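Local structure of SnoaL-like domain-containing protein (3FGY) at residues A[86-91]-A[101-106]; A[37-42]-A[121-126]. The protein is of unknown function but adopts the NTF2-like fold of SnoaL-like domains, whose cone-shaped pocket in relatives often receives a small-molecule ligand. All coordinates share one frame; numbering follows the deposited sequence. Where two conformers were deposited one is given.

Contact 1: A[86-91]-A[101-106]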
# COMPACT_ATOMS: atom_id res chain seq x y z
N GLY A 86 -7.17 -4.23 0.63
CA GLY A 86 -8.47 -4.17 1.27
C GLY A 86 -8.88 -2.80 1.74
O GLY A 86 -8.22 -1.81 1.48
N PHE A 87 -10.00 -2.79 2.46
CA PHE A 87 -10.62 -1.55 2.92
C PHE A 87 -11.26 -1.84 4.26
O PHE A 87 -11.86 -2.90 4.46
CB PHE A 87 -11.62 -1.04 1.88
CG PHE A 87 -12.43 0.14 2.35
CD1 PHE A 87 -11.95 1.44 2.23
CD2 PHE A 87 -13.67 -0.05 2.90
CE1 PHE A 87 -12.72 2.53 2.68
CE2 PHE A 87 -14.43 1.00 3.35
CZ PHE A 87 -13.95 2.30 3.23
N ALA A 88 -11.07 -0.93 5.20
CA ALA A 88 -11.63 -1.04 6.54
C ALA A 88 -12.34 0.22 6.93
O ALA A 88 -11.98 1.31 6.48
CB ALA A 88 -10.52 -1.31 7.59
N THR A 89 -13.33 0.05 7.80
CA THR A 89 -13.89 1.16 8.54
C THR A 89 -13.65 0.89 10.03
O THR A 89 -13.55 -0.27 10.47
CB THR A 89 -15.38 1.34 8.26
OG1 THR A 89 -16.09 0.16 8.65
CG2 THR A 89 -15.62 1.61 6.77
N GLY A 90 -13.48 1.93 10.82
CA GLY A 90 -13.21 1.74 12.21
C GLY A 90 -13.57 2.87 13.13
O GLY A 90 -13.98 3.95 12.69
N ARG A 91 -13.41 2.61 14.42
CA ARG A 91 -13.60 3.60 15.45
C ARG A 91 -12.57 3.40 16.54
O ARG A 91 -12.29 2.28 16.97
CB ARG A 91 -15.00 3.51 16.00
CG ARG A 91 -15.33 4.62 17.00
CD ARG A 91 -16.84 4.70 17.20
NE ARG A 91 -17.35 3.51 17.88
CZ ARG A 91 -18.65 3.25 18.13
NH1 ARG A 91 -19.62 4.08 17.77
NH2 ARG A 91 -18.97 2.13 18.76
N ASP A 101 -10.10 3.33 5.82
CA ASP A 101 -8.68 3.09 5.50
C ASP A 101 -8.66 2.16 4.30
O ASP A 101 -9.20 1.06 4.40
CB ASP A 101 -7.94 2.44 6.69
CG ASP A 101 -6.39 2.42 6.52
OD1 ASP A 101 -5.86 3.25 5.79
OD2 ASP A 101 -5.72 1.54 7.13
N ASP A 102 -8.11 2.63 3.19
CA ASP A 102 -7.69 1.76 2.07
C ASP A 102 -6.27 1.32 2.38
O ASP A 102 -5.38 2.14 2.61
CB ASP A 102 -7.75 2.46 0.72
CG ASP A 102 -9.16 2.44 0.16
OD1 ASP A 102 -9.53 1.45 -0.48
OD2 ASP A 102 -9.88 3.42 0.38
N TRP A 103 -6.06 0.01 2.42
CA TRP A 103 -4.80 -0.54 2.86
C TRP A 103 -4.24 -1.66 1.97
O TRP A 103 -4.97 -2.36 1.27
CB TRP A 103 -4.92 -1.06 4.30
CG TRP A 103 -6.09 -1.97 4.54
CD1 TRP A 103 -7.32 -1.63 5.05
CD2 TRP A 103 -6.14 -3.40 4.30
NE1 TRP A 103 -8.13 -2.75 5.13
CE2 TRP A 103 -7.43 -3.84 4.69
CE3 TRP A 103 -5.23 -4.33 3.80
CZ2 TRP A 103 -7.82 -5.19 4.60
CZ3 TRP A 103 -5.63 -5.69 3.73
CH2 TRP A 103 -6.91 -6.09 4.11
N VAL A 104 -2.92 -1.82 2.04
CA VAL A 104 -2.25 -3.00 1.52
C VAL A 104 -1.37 -3.61 2.61
O VAL A 104 -0.62 -2.91 3.30
CB VAL A 104 -1.38 -2.65 0.28
CG1 VAL A 104 -0.50 -3.86 -0.16
CG2 VAL A 104 -2.28 -2.14 -0.87
N PHE A 105 -1.44 -4.94 2.74
CA PHE A 105 -0.50 -5.69 3.57
C PHE A 105 0.40 -6.45 2.61
O PHE A 105 -0.08 -7.26 1.82
CB PHE A 105 -1.20 -6.68 4.50
CG PHE A 105 -1.82 -6.06 5.72
CD1 PHE A 105 -2.36 -4.77 5.68
CD2 PHE A 105 -1.87 -6.76 6.90
CE1 PHE A 105 -2.95 -4.20 6.81
CE2 PHE A 105 -2.47 -6.20 8.03
CZ PHE A 105 -3.02 -4.93 7.98
N ALA A 106 1.68 -6.15 2.63
CA ALA A 106 2.66 -6.80 1.75
C ALA A 106 3.34 -7.85 2.59
O ALA A 106 4.02 -7.54 3.59
CB ALA A 106 3.68 -5.80 1.21
O HOH W 1 -7.87 -0.66 -1.10

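Contact 2: A[37-42]-A[121-126]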
# COMPACT_ATOMS: atom_id res chain seq x y z
N ILE A 37 5.58 -4.62 10.29
CA ILE A 37 5.88 -3.19 10.26
C ILE A 37 4.62 -2.38 10.02
O ILE A 37 3.90 -2.61 9.03
CB ILE A 37 6.93 -2.87 9.16
CG1 ILE A 37 8.24 -3.68 9.36
CG2 ILE A 37 7.19 -1.37 9.09
CD1 ILE A 37 9.25 -3.50 8.23
N ILE A 38 4.35 -1.42 10.90
CA ILE A 38 3.18 -0.58 10.84
C ILE A 38 3.67 0.87 10.83
O ILE A 38 4.33 1.31 11.77
CB ILE A 38 2.24 -0.86 12.03
CG1 ILE A 38 1.82 -2.34 12.03
CG2 ILE A 38 1.03 0.09 11.96
CD1 ILE A 38 0.78 -2.66 13.11
N PRO A 39 3.37 1.61 9.75
CA PRO A 39 3.86 2.98 9.67
C PRO A 39 2.99 3.98 10.43
O PRO A 39 1.91 3.63 10.95
CB PRO A 39 3.79 3.28 8.17
CG PRO A 39 2.59 2.58 7.71
CD PRO A 39 2.55 1.28 8.56
N GLY A 40 3.47 5.23 10.46
CA GLY A 40 2.73 6.36 11.00
C GLY A 40 3.03 6.69 12.46
O GLY A 40 4.05 6.27 13.01
N GLU A 41 2.11 7.46 13.06
CA GLU A 41 2.21 7.90 14.47
C GLU A 41 0.86 7.70 15.11
O GLU A 41 -0.06 8.53 14.97
CB GLU A 41 2.64 9.36 14.54
CG GLU A 41 3.96 9.62 13.84
CD GLU A 41 4.39 11.05 13.92
OE1 GLU A 41 3.70 11.88 14.58
OE2 GLU A 41 5.44 11.34 13.31
N TRP A 42 0.72 6.53 15.73
CA TRP A 42 -0.52 6.10 16.33
C TRP A 42 -0.13 4.90 17.19
O TRP A 42 1.00 4.42 17.10
CB TRP A 42 -1.57 5.76 15.28
CG TRP A 42 -1.30 4.63 14.33
CD1 TRP A 42 -0.26 4.51 13.43
CD2 TRP A 42 -2.13 3.49 14.12
NE1 TRP A 42 -0.41 3.37 12.69
CE2 TRP A 42 -1.52 2.70 13.12
CE3 TRP A 42 -3.32 3.03 14.70
CZ2 TRP A 42 -2.09 1.52 12.67
CZ3 TRP A 42 -3.86 1.84 14.26
CH2 TRP A 42 -3.26 1.12 13.23
N ILE A 121 -0.97 2.16 4.76
CA ILE A 121 -2.23 2.62 5.31
C ILE A 121 -2.33 4.15 5.24
O ILE A 121 -1.36 4.84 4.90
CB ILE A 121 -2.40 2.13 6.78
CG1 ILE A 121 -1.33 2.76 7.67
CG2 ILE A 121 -2.41 0.57 6.83
CD1 ILE A 121 -1.42 2.30 9.09
N ASP A 122 -3.51 4.68 5.53
CA ASP A 122 -3.71 6.13 5.61
C ASP A 122 -3.22 6.64 6.96
O ASP A 122 -3.98 6.80 7.91
CB ASP A 122 -5.18 6.48 5.39
CG ASP A 122 -5.41 7.94 5.04
OD1 ASP A 122 -4.55 8.80 5.38
OD2 ASP A 122 -6.48 8.23 4.43
N THR A 123 -1.90 6.85 7.04
CA THR A 123 -1.28 7.24 8.31
C THR A 123 -1.80 8.60 8.85
O THR A 123 -1.90 8.80 10.06
CB THR A 123 0.26 7.22 8.20
OG1 THR A 123 0.67 7.99 7.08
CG2 THR A 123 0.84 5.82 8.06
N LEU A 124 -2.07 9.55 7.97
CA LEU A 124 -2.66 10.83 8.40
C LEU A 124 -4.01 10.61 9.08
O LEU A 124 -4.28 11.13 10.13
CB LEU A 124 -2.81 11.76 7.20
CG LEU A 124 -3.43 13.12 7.50
CD1 LEU A 124 -2.67 13.88 8.62
CD2 LEU A 124 -3.55 13.97 6.27
N ALA A 125 -4.86 9.79 8.47
CA ALA A 125 -6.18 9.52 9.04
C ALA A 125 -6.06 8.86 10.42
O ALA A 125 -6.78 9.22 11.37
CB ALA A 125 -6.99 8.61 8.08
N LEU A 126 -5.17 7.88 10.54
CA LEU A 126 -5.06 7.15 11.80
C LEU A 126 -4.42 8.00 12.89
O LEU A 126 -4.80 7.88 14.07
CB LEU A 126 -4.31 5.84 11.58
CG LEU A 126 -5.20 4.79 10.90
CD1 LEU A 126 -4.38 3.80 10.07
CD2 LEU A 126 -6.02 4.08 11.95
O HOH W 2 -0.43 7.30 11.76

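Contact 1: A[86-91]-A[101-106]
With chi1 at 50°, CG of Trp103 sits between its backbone N and carbonyl carbon, and from there the indole lies back over Gly86 on the neighbouring strand. The two strands, 81-92 and 98-110, form an antiparallel beta hairpin in the curved sheet of the NTF2-like fold. Gly86 faces Trp103 in a hydrogen-bonded pair, and its CA lies over the face of the six-membered ring, 3.6 Å from the centroid, a CH-pi contact. Glycine suits this place because a CB on Gly86 would run into Trp103 CZ2. The pair is closed by Gly86 N to Trp103 O and by Trp103 N to Gly86 O, each 3.0 Å and nearly straight. Ala88 and Asp101 make the next such pair, and the small Ala88 CB fits beside the pyrrole part of the indole, 3.7 Å from Trp103 NE1. On the other sheet face, Phe87 has CG anti to its backbone N (chi1 173°), and its ring edge at CD1 meets Asp102 OD2 at 3.4 Å, near the ring plane, with the carboxylate turned 49° from the ring. The other oxygen, Asp102 OD1, accepts from a water 2.8 Å away, which also donates to Gly86 O at 2.8 Å.

Contact 2: A[37-42]-A[121-126]
This is a buried, mainly apolar contact between the loop that leaves strand 34-38 and the residues leading into, and the first turn of, the C-terminal helix 123-129, with no direct hydrogen bond from one segment to the other. Trp42 supplies the broad surface. In one of its two conformers, Leu126 places CD2 over one face of the six-membered ring of Trp42, 4.2 Å from the centroid, a CH-pi contact in which the two side chains run side by side in the same direction. Ile121 approaches the indole obliquely: its chain is extended at chi2 (-178°), and CD1 arrives 3.7 Å from Trp42 CZ2. Tryptophan also offers a polar edge, where NE1 donates to Pro39 O at 2.9 Å. Pro39 O lies in the indole plane, and this somewhat bent bond (141°) would help to fix the turn of the ring.

Beside it, Pro39 CG rests 3.9 Å from Ile121 CG1 and also meets the methyl CG2 of Thr123, which comes within 3.5 Å of Gly40 CA. Gly40 has two reasons to be glycine: a CB would strike Thr123 CG2, and at phi 95° it would press on the carbonyl oxygen of Pro39. Thr123 OG1 is hydrogen-bonded to Asp122 OD1 of the second subunit. Asp122 OD1 N-caps the helix by accepting from Ala125 N at 3.3 Å. One water joins the segments, accepting from Glu41 N and donating to Thr123 O. Loop 39-42 and the helix thus pack at one end of the NTF2-like sheet, with Trp42 near a bound unidentified ligand, consistent with this fold's pocket edge.

Contact 1 and contact 2 reach the same sheet, with centres about 11 Å apart, and the hairpin of contact 1 falls between the two halves of contact 2 in sequence. Contact 1 is partly buried and rests on regular backbone pairing between adjacent strands; contact 2 is more deeply buried and joins loop to helix through side-chain packing and a water. They meet directly: Asp101 OD1 probably accepts a hydrogen bond from Asp122 N at 2.8 Å, while Trp103 CB packs on Ile121 CG2. Each also reaches the second subunit, contact 1 by packing of Asp102 and Val104 on its Tyr120, contact 2 by a salt bridge from Glu41 to its Arg128.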